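Local coordinates for protein papillomavirus transcription factor E2 (Human papillomavirus type 18, PDB 1QQH) that acts as a viral transcription factor through its N-terminal activation domain, which in E2 proteins generally also supports replication of the viral genome, at residues S20-E25 with W81-T86; C44-G49 with V67-V72; R91-V96 with F103-K108. The protein carries 1 engineered substitution. All coordinates share one frame; numbering follows the deposited sequence.

In the fold
All three contacts reach one antiparallel sheet of the E2 activation domain, in which strand 81-89 lies between 63-75 and 92-97. Along the chain, interaction 2 is nested within the loop closed by interaction 1, and interaction 3 follows in series. Interactions 1 and 2 have centres about 11 Å apart; a salt bridge joins them, Glu-25 OE1 to Lys-47 NZ at 3.1 Å, as does a probable backbone bond between Thr-84 and Val-72. Interactions 2 and 3 lie about 13 Å apart, centre to centre, and meet where Trp-69 packs on Tyr-104. Interactions 1 and 3, about 21 Å apart, still touch through the probable hydrogen bond Thr-86 OG1 to Tyr-104 OH, 3.0 Å.

Interaction 1 (S20-E25 with W81-T86). Engineered in segment 20-25: Ala-21 (natural residue Arg).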
loop_
_atom_site.group_PDB
_atom_site.type_symbol
_atom_site.label_atom_id
_atom_site.label_comp_id
_atom_site.label_asym_id
_atom_site.label_seq_id
_atom_site.Cartn_x
_atom_site.Cartn_y
_atom_site.Cartn_z
ATOM N N SER A 20 -3.235 9.534 8.530
ATOM C CA SER A 20 -3.286 10.913 8.062
ATOM C C SER A 20 -4.581 11.197 7.323
ATOM O O SER A 20 -5.410 10.307 7.109
ATOM C CB SER A 20 -2.121 11.196 7.116
ATOM O OG SER A 20 -2.363 10.604 5.849
ATOM N N ALA A 21 -4.733 12.444 6.906
ATOM C CA ALA A 21 -5.919 12.870 6.191
ATOM C C ALA A 21 -5.925 12.380 4.751
ATOM O O ALA A 21 -6.908 12.567 4.035
ATOM C CB ALA A 21 -6.018 14.388 6.219
ATOM N N TYR A 22 -4.839 11.744 4.319
ATOM C CA TYR A 22 -4.772 11.279 2.939
ATOM C C TYR A 22 -5.016 9.783 2.774
ATOM O O TYR A 22 -5.004 9.274 1.654
ATOM C CB TYR A 22 -3.427 11.695 2.316
ATOM C CG TYR A 22 -3.156 13.173 2.505
ATOM C CD1 TYR A 22 -2.272 13.618 3.489
ATOM C CD2 TYR A 22 -3.880 14.132 1.785
ATOM C CE1 TYR A 22 -2.122 14.976 3.762
ATOM C CE2 TYR A 22 -3.742 15.492 2.051
ATOM C CZ TYR A 22 -2.867 15.908 3.041
ATOM O OH TYR A 22 -2.759 17.248 3.335
ATOM N N LYS A 23 -5.270 9.094 3.886
ATOM C CA LYS A 23 -5.537 7.653 3.858
ATOM C C LYS A 23 -6.698 7.257 2.930
ATOM O O LYS A 23 -6.772 6.124 2.466
ATOM C CB LYS A 23 -5.810 7.139 5.277
ATOM C CG LYS A 23 -7.004 7.782 5.977
ATOM C CD LYS A 23 -7.122 7.290 7.422
ATOM C CE LYS A 23 -8.252 7.986 8.176
ATOM N NZ LYS A 23 -8.033 9.457 8.321
ATOM N N THR A 24 -7.597 8.192 2.649
ATOM C CA THR A 24 -8.735 7.915 1.776
ATOM C C THR A 24 -8.379 7.981 0.291
ATOM O O THR A 24 -9.121 7.474 -0.551
ATOM C CB THR A 24 -9.889 8.920 2.030
ATOM O OG1 THR A 24 -10.388 8.746 3.360
ATOM C CG2 THR A 24 -11.031 8.702 1.036
ATOM N N GLU A 25 -7.259 8.616 -0.040
ATOM C CA GLU A 25 -6.871 8.724 -1.443
ATOM C C GLU A 25 -6.464 7.365 -1.979
ATOM O O GLU A 25 -6.254 6.419 -1.214
ATOM C CB GLU A 25 -5.696 9.686 -1.622
ATOM C CG GLU A 25 -5.944 11.106 -1.152
ATOM C CD GLU A 25 -4.748 12.010 -1.412
ATOM O OE1 GLU A 25 -3.604 11.517 -1.302
ATOM O OE2 GLU A 25 -4.953 13.204 -1.712
ATOM N N TRP A 81 1.350 14.674 8.366
ATOM C CA TRP A 81 1.571 14.628 6.926
ATOM C C TRP A 81 0.890 15.749 6.160
ATOM O O TRP A 81 -0.316 15.952 6.275
ATOM C CB TRP A 81 1.109 13.279 6.355
ATOM C CG TRP A 81 1.959 12.141 6.789
ATOM C CD1 TRP A 81 1.801 11.384 7.909
ATOM C CD2 TRP A 81 3.163 11.686 6.160
ATOM N NE1 TRP A 81 2.835 10.487 8.023
ATOM C CE2 TRP A 81 3.686 10.651 6.963
ATOM C CE3 TRP A 81 3.853 12.057 4.997
ATOM C CZ2 TRP A 81 4.871 9.980 6.645
ATOM C CZ3 TRP A 81 5.028 11.395 4.679
ATOM C CH2 TRP A 81 5.526 10.366 5.504
ATOM N N ASP A 82 1.674 16.482 5.380
ATOM C CA ASP A 82 1.139 17.557 4.556
ATOM C C ASP A 82 1.326 17.166 3.101
ATOM O O ASP A 82 2.189 16.358 2.772
ATOM C CB ASP A 82 1.848 18.884 4.834
ATOM C CG ASP A 82 1.444 19.488 6.161
ATOM O OD1 ASP A 82 0.228 19.495 6.469
ATOM O OD2 ASP A 82 2.339 19.966 6.891
ATOM N N LYS A 83 0.510 17.751 2.238
ATOM C CA LYS A 83 0.543 17.465 0.814
ATOM C C LYS A 83 0.756 18.767 0.036
ATOM O O LYS A 83 0.076 19.766 0.284
ATOM C CB LYS A 83 -0.784 16.804 0.426
ATOM C CG LYS A 83 -1.041 16.621 -1.044
ATOM C CD LYS A 83 -2.433 16.043 -1.243
ATOM C CE LYS A 83 -2.829 16.003 -2.701
ATOM N NZ LYS A 83 -4.190 15.434 -2.862
ATOM N N THR A 84 1.712 18.760 -0.884
ATOM C CA THR A 84 1.993 19.946 -1.679
ATOM C C THR A 84 2.469 19.593 -3.083
ATOM O O THR A 84 2.709 18.429 -3.404
ATOM C CB THR A 84 3.046 20.844 -1.000
ATOM O OG1 THR A 84 3.154 22.075 -1.725
ATOM C CG2 THR A 84 4.402 20.156 -0.969
ATOM N N ALA A 85 2.594 20.603 -3.928
ATOM C CA ALA A 85 3.021 20.373 -5.302
ATOM C C ALA A 85 4.525 20.480 -5.477
ATOM O O ALA A 85 5.232 21.030 -4.632
ATOM C CB ALA A 85 2.340 21.371 -6.232
ATOM N N THR A 86 5.009 19.935 -6.581
ATOM C CA THR A 86 6.422 20.039 -6.879
ATOM C C THR A 86 6.534 21.275 -7.752
ATOM O O THR A 86 5.708 21.492 -8.636
ATOM C CB THR A 86 6.945 18.829 -7.669
ATOM O OG1 THR A 86 7.269 17.772 -6.761
ATOM C CG2 THR A 86 8.186 19.210 -8.462
HETATM O O HOH W 1 -2.603 18.693 5.707
#
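Ser-20 and Trp-81 bring the two backbones nearest, with CA atoms 6.2 Å apart, where a pair of type I beta turns, Ser-20 to Lys-23 and Tyr-22 to Glu-25, lies beside strand 81-84. The contact thus packs the loop that follows helix 3-19 against the antiparallel sheet of the E2 activation domain. Ser-20 opens the turns with an ST turn: its OG, set between the backbone N and the carbonyl carbon (chi1 75°), accepts from Tyr-22 N, and it is also bonded to Leu-17 O at the end of the helix. A small side chain suits this place, because its CB has to settle against Trp-81 CB.

Tyr-22 and Lys-83 carry the largest shares of the contact. The edge of the tyrosine ring meets the strand backbone, CE1 lying 3.2 Å from Trp-81 O, while CZ comes within 3.5 Å of Lys-83 CB. The aliphatic part of Lys-83 crosses Tyr-22 obliquely, bringing CD to 3.6 Å from Tyr-22 CE2. A tyrosine serves well because its ring lies against this chain while its hydroxyl reaches polar partners: OH is bonded to Asp-141 O and accepts from a water 2.8 Å away, which also donates to Asp-82 OD1.

Lys-83 suits its place by both length and charge. Chi1 (171°) sets CG anti to the backbone N, and the extended chain beyond takes NZ to a carboxylate well supplied with donors: Lys-47 and Tyr-73 hold Glu-25 OE1, and Ser-144 N also bonds OE2. Three acceptors, Glu-25 OE2, Ser-144 OG and Thr-142 O, meet the ammonium. Lysine and glutamate meet tip to tip, Lys-83 NZ approaching Glu-25 OE2 nearly along its C-O axis at 2.6 Å.

Interaction 2 (C44-G49 with V67-V72)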
loop_
_atom_site.group_PDB
_atom_site.type_symbol
_atom_site.label_atom_id
_atom_site.label_comp_id
_atom_site.label_asym_id
_atom_site.label_seq_id
_atom_site.Cartn_x
_atom_site.Cartn_y
_atom_site.Cartn_z
ATOM N N CYS A 44 9.609 10.969 1.673
ATOM C CA CYS A 44 8.325 11.526 1.259
ATOM C C CYS A 44 7.581 10.525 0.389
ATOM O O CYS A 44 8.169 9.581 -0.128
ATOM C CB CYS A 44 8.519 12.782 0.413
ATOM S SG CYS A 44 9.240 14.200 1.217
ATOM N N PHE A 45 6.282 10.727 0.241
ATOM C CA PHE A 45 5.507 9.889 -0.656
ATOM C C PHE A 45 5.193 10.854 -1.791
ATOM O O PHE A 45 5.149 12.067 -1.592
ATOM C CB PHE A 45 4.221 9.362 0.009
ATOM C CG PHE A 45 4.473 8.288 1.039
ATOM C CD1 PHE A 45 4.355 8.556 2.403
ATOM C CD2 PHE A 45 4.900 7.027 0.647
ATOM C CE1 PHE A 45 4.667 7.580 3.357
ATOM C CE2 PHE A 45 5.211 6.051 1.589
ATOM C CZ PHE A 45 5.097 6.331 2.946
ATOM N N LYS A 46 5.022 10.335 -2.990
ATOM C CA LYS A 46 4.723 11.205 -4.108
ATOM C C LYS A 46 3.929 10.471 -5.172
ATOM O O LYS A 46 4.090 9.271 -5.370
ATOM C CB LYS A 46 6.018 11.779 -4.699
ATOM C CG LYS A 46 7.151 10.778 -4.912
ATOM C CD LYS A 46 8.017 10.643 -3.678
ATOM C CE LYS A 46 9.263 9.832 -3.970
ATOM N NZ LYS A 46 10.078 9.618 -2.739
ATOM N N LYS A 47 3.060 11.207 -5.842
ATOM C CA LYS A 47 2.222 10.647 -6.872
ATOM C C LYS A 47 2.091 11.653 -7.992
ATOM O O LYS A 47 2.323 12.846 -7.796
ATOM C CB LYS A 47 0.833 10.326 -6.307
ATOM C CG LYS A 47 0.853 9.304 -5.187
ATOM C CD LYS A 47 -0.555 8.891 -4.769
ATOM C CE LYS A 47 -1.265 9.984 -3.994
ATOM N NZ LYS A 47 -2.562 9.486 -3.458
ATOM N N GLY A 48 1.722 11.161 -9.167
ATOM C CA GLY A 48 1.542 12.033 -10.310
ATOM C C GLY A 48 2.837 12.526 -10.912
ATOM O O GLY A 48 3.040 13.727 -11.071
ATOM N N GLY A 49 3.717 11.595 -11.251
ATOM C CA GLY A 49 4.980 11.964 -11.856
ATOM C C GLY A 49 4.764 12.706 -13.158
ATOM O O GLY A 49 3.894 12.351 -13.959
ATOM N N VAL A 67 11.736 13.820 -12.963
ATOM C CA VAL A 67 10.336 13.667 -12.620
ATOM C C VAL A 67 9.897 14.669 -11.574
ATOM O O VAL A 67 10.480 14.752 -10.491
ATOM C CB VAL A 67 10.030 12.242 -12.093
ATOM C CG1 VAL A 67 8.560 12.143 -11.673
ATOM C CG2 VAL A 67 10.337 11.214 -13.168
ATOM N N ALA A 68 8.869 15.436 -11.919
ATOM C CA ALA A 68 8.292 16.421 -11.012
ATOM C C ALA A 68 6.974 15.804 -10.550
ATOM O O ALA A 68 6.074 15.571 -11.355
ATOM C CB ALA A 68 8.032 17.720 -11.746
ATOM N N TRP A 69 6.866 15.536 -9.259
ATOM C CA TRP A 69 5.665 14.918 -8.710
ATOM C C TRP A 69 4.498 15.882 -8.501
ATOM O O TRP A 69 4.644 16.910 -7.847
ATOM C CB TRP A 69 6.027 14.231 -7.399
ATOM C CG TRP A 69 7.183 13.277 -7.558
ATOM C CD1 TRP A 69 8.493 13.504 -7.238
ATOM C CD2 TRP A 69 7.129 11.955 -8.113
ATOM N NE1 TRP A 69 9.253 12.406 -7.557
ATOM C CE2 TRP A 69 8.442 11.443 -8.097
ATOM C CE3 TRP A 69 6.095 11.155 -8.620
ATOM C CZ2 TRP A 69 8.752 10.168 -8.573
ATOM C CZ3 TRP A 69 6.403 9.883 -9.093
ATOM C CH2 TRP A 69 7.723 9.404 -9.064
ATOM N N ASP A 70 3.336 15.557 -9.064
ATOM C CA ASP A 70 2.161 16.422 -8.911
ATOM C C ASP A 70 1.862 16.639 -7.436
ATOM O O ASP A 70 1.463 17.726 -7.028
ATOM C CB ASP A 70 0.923 15.816 -9.577
ATOM C CG ASP A 70 0.906 16.012 -11.086
ATOM O OD1 ASP A 70 1.631 16.891 -11.596
ATOM O OD2 ASP A 70 0.145 15.295 -11.767
ATOM N N SER A 71 2.067 15.601 -6.634
ATOM C CA SER A 71 1.800 15.697 -5.213
ATOM C C SER A 71 2.921 15.117 -4.384
ATOM O O SER A 71 3.315 13.979 -4.578
ATOM C CB SER A 71 0.496 14.970 -4.881
ATOM O OG SER A 71 -0.579 15.503 -5.635
ATOM N N VAL A 72 3.429 15.914 -3.452
ATOM C CA VAL A 72 4.497 15.478 -2.568
ATOM C C VAL A 72 3.958 15.445 -1.148
ATOM O O VAL A 72 3.365 16.423 -0.676
ATOM C CB VAL A 72 5.695 16.439 -2.627
ATOM C CG1 VAL A 72 6.729 16.045 -1.573
ATOM C CG2 VAL A 72 6.308 16.414 -4.022
#
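Lys-47 faces two residues at once, Asp-70 and Ser-71, which makes this a classic beta bulge in the antiparallel hairpin of strands 45-56 and 63-75. Lys-47 and Ser-71 form a hydrogen-bonded pair in which both backbone groups are used: Lys-47 N donates to Ser-71 O at 3.1 Å, and Ser-71 N returns a bond to Lys-47 O at 3.0 Å. A third bond, from Asp-70 N to Gly-48 O at 2.7 Å, lies beside the bulge, with the donor 49° out of the carbonyl plane. Gly-48 suits the bend, since its phi is positive (74°) and a CB here would collide with Asp-70 CB. Ser-71 O also takes a CA-H...O contact from Lys-46.

The lysine ammonium groups are satisfied at a distance from the pairing. Lys-46 NZ lies among four carbonyl oxygens that its three N-H must share, Thr-39 O foremost, then Pro-41 O, Leu-36 O and Cys-44 O, the last met from above its carbonyl plane at 3.2 Å. Lys-47 NZ is bonded to Asp-26 O, forms a salt bridge with Glu-25 OE1 and makes a cation-pi contact with Trp-27, while Ser-71 OG pairs with Ser-139 OG.

Trp-69 is clasped on both faces. One methyl of the branched Val-67, CG1, lies over the flat indole. On the opposite face chi1 of Lys-46 (46°), with CG between the backbone N and the carbonyl carbon, makes a CH-pi contact possible; the bend at chi2 then turns CD off, leaving CG 3.4 Å from the centroid of the five-membered ring.

Interaction 3 (R91-V96 with F103-K108); sequences RGLYYV and FYIEFK
Arg-91 meets Phe-103 and Glu-106 together. In the polar contact its guanidinium grips the carboxylate side-on: NE donates to Glu-106 OE1 at 3.1 Å and NH2 to OE2 of the same residue at 3.0 Å. Both oxygens use their syn lone pairs, and the two groups lie nearly coplanar, as suits an arginine paired with a glutamate. The same guanidinium lies flat on Phe-103, its plane 9° from the ring, in an off-centre cation-pi stack. Tyr-94 CB covers the ring's opposite face, 3.8 Å from its centroid.

Further CH-pi contacts line the interface. Gly-92 CA approaches a face of Phe-107, CD1 of that ring being 3.4 Å away. A side chain on Gly-92 would collide with Ile-105 O and press on Phe-103, and its backbone angles (phi 153°, psi -162°) also suit glycine. Leu-93 sets its CB over Tyr-104. Separately, its CD2 makes apolar contact with Phe-107 CZ.

Backbone bonds run from Leu-93 N to Ile-105 O, Tyr-104 N to Leu-93 O, and Phe-107 N to Arg-91 O. A water also joins Arg-91 O to Lys-108 N. With Glu-106 at the N-cap, the arrangement is an antiparallel strand pairing that turns a corner at Tyr-104 and leads directly into helix 107-111.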
loop_
_atom_site.group_PDB
_atom_site.type_symbol
_atom_site.label_atom_id
_atom_site.label_comp_id
_atom_site.label_asym_id
_atom_site.label_seq_id
_atom_site.Cartn_x
_atom_site.Cartn_y
_atom_site.Cartn_z
ATOM N N ARG A 91 16.213 26.816 -11.458
ATOM C CA ARG A 91 17.174 26.361 -10.459
ATOM C C ARG A 91 17.074 24.859 -10.150
ATOM O O ARG A 91 18.065 24.228 -9.782
ATOM C CB ARG A 91 17.009 27.156 -9.159
ATOM C CG ARG A 91 17.828 26.573 -8.013
ATOM C CD ARG A 91 17.757 27.392 -6.735
ATOM N NE ARG A 91 18.296 26.626 -5.614
ATOM C CZ ARG A 91 18.334 27.051 -4.355
ATOM N NH1 ARG A 91 17.865 28.251 -4.041
ATOM N NH2 ARG A 91 18.832 26.266 -3.408
ATOM N N GLY A 92 15.882 24.288 -10.294
ATOM C CA GLY A 92 15.712 22.876 -10.011
ATOM C C GLY A 92 14.296 22.535 -9.588
ATOM O O GLY A 92 13.368 23.313 -9.829
ATOM N N LEU A 93 14.122 21.370 -8.966
ATOM C CA LEU A 93 12.798 20.940 -8.511
ATOM C C LEU A 93 12.714 21.070 -7.003
ATOM O O LEU A 93 13.630 20.673 -6.281
ATOM C CB LEU A 93 12.529 19.490 -8.898
ATOM C CG LEU A 93 12.711 19.106 -10.366
ATOM C CD1 LEU A 93 12.300 17.646 -10.541
ATOM C CD2 LEU A 93 11.877 20.014 -11.264
ATOM N N TYR A 94 11.615 21.628 -6.520
ATOM C CA TYR A 94 11.455 21.786 -5.090
ATOM C C TYR A 94 9.990 21.695 -4.687
ATOM O O TYR A 94 9.093 21.682 -5.529
ATOM C CB TYR A 94 12.040 23.144 -4.653
ATOM C CG TYR A 94 11.277 24.372 -5.143
ATOM C CD1 TYR A 94 10.270 24.951 -4.366
ATOM C CD2 TYR A 94 11.568 24.955 -6.373
ATOM C CE1 TYR A 94 9.572 26.087 -4.799
ATOM C CE2 TYR A 94 10.881 26.088 -6.820
ATOM C CZ TYR A 94 9.882 26.649 -6.025
ATOM O OH TYR A 94 9.195 27.760 -6.463
ATOM N N TYR A 95 9.762 21.598 -3.389
ATOM C CA TYR A 95 8.420 21.590 -2.861
ATOM C C TYR A 95 8.523 22.495 -1.642
ATOM O O TYR A 95 9.592 22.602 -1.035
ATOM C CB TYR A 95 7.962 20.174 -2.487
ATOM C CG TYR A 95 8.761 19.466 -1.410
ATOM C CD1 TYR A 95 8.281 19.376 -0.103
ATOM C CD2 TYR A 95 9.964 18.828 -1.714
ATOM C CE1 TYR A 95 8.975 18.664 0.873
ATOM C CE2 TYR A 95 10.665 18.119 -0.754
ATOM C CZ TYR A 95 10.167 18.037 0.536
ATOM O OH TYR A 95 10.858 17.319 1.485
ATOM N N VAL A 96 7.437 23.181 -1.309
ATOM C CA VAL A 96 7.463 24.073 -0.161
ATOM C C VAL A 96 7.190 23.233 1.070
ATOM O O VAL A 96 6.143 22.599 1.176
ATOM C CB VAL A 96 6.397 25.183 -0.295
ATOM C CG1 VAL A 96 6.505 26.156 0.869
ATOM C CG2 VAL A 96 6.585 25.913 -1.616
ATOM N N PHE A 103 14.606 22.028 -2.345
ATOM C CA PHE A 103 15.006 21.368 -3.584
ATOM C C PHE A 103 15.411 19.912 -3.400
ATOM O O PHE A 103 16.034 19.563 -2.407
ATOM C CB PHE A 103 16.180 22.114 -4.232
ATOM C CG PHE A 103 15.817 23.460 -4.756
ATOM C CD1 PHE A 103 15.665 24.536 -3.893
ATOM C CD2 PHE A 103 15.573 23.643 -6.115
ATOM C CE1 PHE A 103 15.270 25.776 -4.368
ATOM C CE2 PHE A 103 15.179 24.875 -6.605
ATOM C CZ PHE A 103 15.024 25.951 -5.727
ATOM N N TYR A 104 15.039 19.059 -4.348
ATOM C CA TYR A 104 15.455 17.664 -4.289
ATOM C C TYR A 104 16.230 17.323 -5.564
ATOM O O TYR A 104 16.577 16.169 -5.824
ATOM C CB TYR A 104 14.263 16.717 -4.067
ATOM C CG TYR A 104 13.146 16.744 -5.083
ATOM C CD1 TYR A 104 13.196 15.949 -6.223
ATOM C CD2 TYR A 104 11.994 17.500 -4.853
ATOM C CE1 TYR A 104 12.119 15.891 -7.113
ATOM C CE2 TYR A 104 10.913 17.452 -5.730
ATOM C CZ TYR A 104 10.979 16.641 -6.857
ATOM O OH TYR A 104 9.902 16.576 -7.708
ATOM N N ILE A 105 16.486 18.364 -6.353
ATOM C CA ILE A 105 17.270 18.300 -7.585
ATOM C C ILE A 105 17.701 19.723 -7.912
ATOM O O ILE A 105 16.870 20.616 -8.052
ATOM C CB ILE A 105 16.494 17.742 -8.790
ATOM C CG1 ILE A 105 16.326 16.227 -8.652
ATOM C CG2 ILE A 105 17.266 18.027 -10.062
ATOM C CD1 ILE A 105 15.862 15.534 -9.908
ATOM N N GLU A 106 19.011 19.931 -7.998
ATOM C CA GLU A 106 19.575 21.236 -8.312
ATOM C C GLU A 106 20.147 21.114 -9.718
ATOM O O GLU A 106 21.052 20.312 -9.965
ATOM C CB GLU A 106 20.676 21.579 -7.310
ATOM C CG GLU A 106 20.179 21.728 -5.876
ATOM C CD GLU A 106 19.682 23.130 -5.570
ATOM O OE1 GLU A 106 19.426 23.898 -6.522
ATOM O OE2 GLU A 106 19.541 23.471 -4.375
ATOM N N PHE A 107 19.605 21.898 -10.641
ATOM C CA PHE A 107 20.048 21.853 -12.023
ATOM C C PHE A 107 21.456 22.401 -12.239
ATOM O O PHE A 107 22.088 22.091 -13.246
ATOM C CB PHE A 107 19.038 22.581 -12.915
ATOM C CG PHE A 107 17.715 21.849 -13.062
ATOM C CD1 PHE A 107 16.537 22.552 -13.317
ATOM C CD2 PHE A 107 17.656 20.456 -12.969
ATOM C CE1 PHE A 107 15.316 21.883 -13.480
ATOM C CE2 PHE A 107 16.443 19.780 -13.129
ATOM C CZ PHE A 107 15.268 20.498 -13.385
ATOM N N LYS A 108 21.956 23.207 -11.304
ATOM C CA LYS A 108 23.303 23.738 -11.455
ATOM C C LYS A 108 24.308 22.621 -11.222
ATOM O O LYS A 108 25.282 22.483 -11.956
ATOM C CB LYS A 108 23.580 24.865 -10.469
ATOM C CG LYS A 108 25.012 25.376 -10.571
ATOM C CD LYS A 108 25.268 26.595 -9.701
ATOM C CE LYS A 108 26.677 27.143 -9.931
ATOM N NZ LYS A 108 27.005 28.299 -9.050
HETATM O O HOH W 2 20.557 25.070 -9.657
#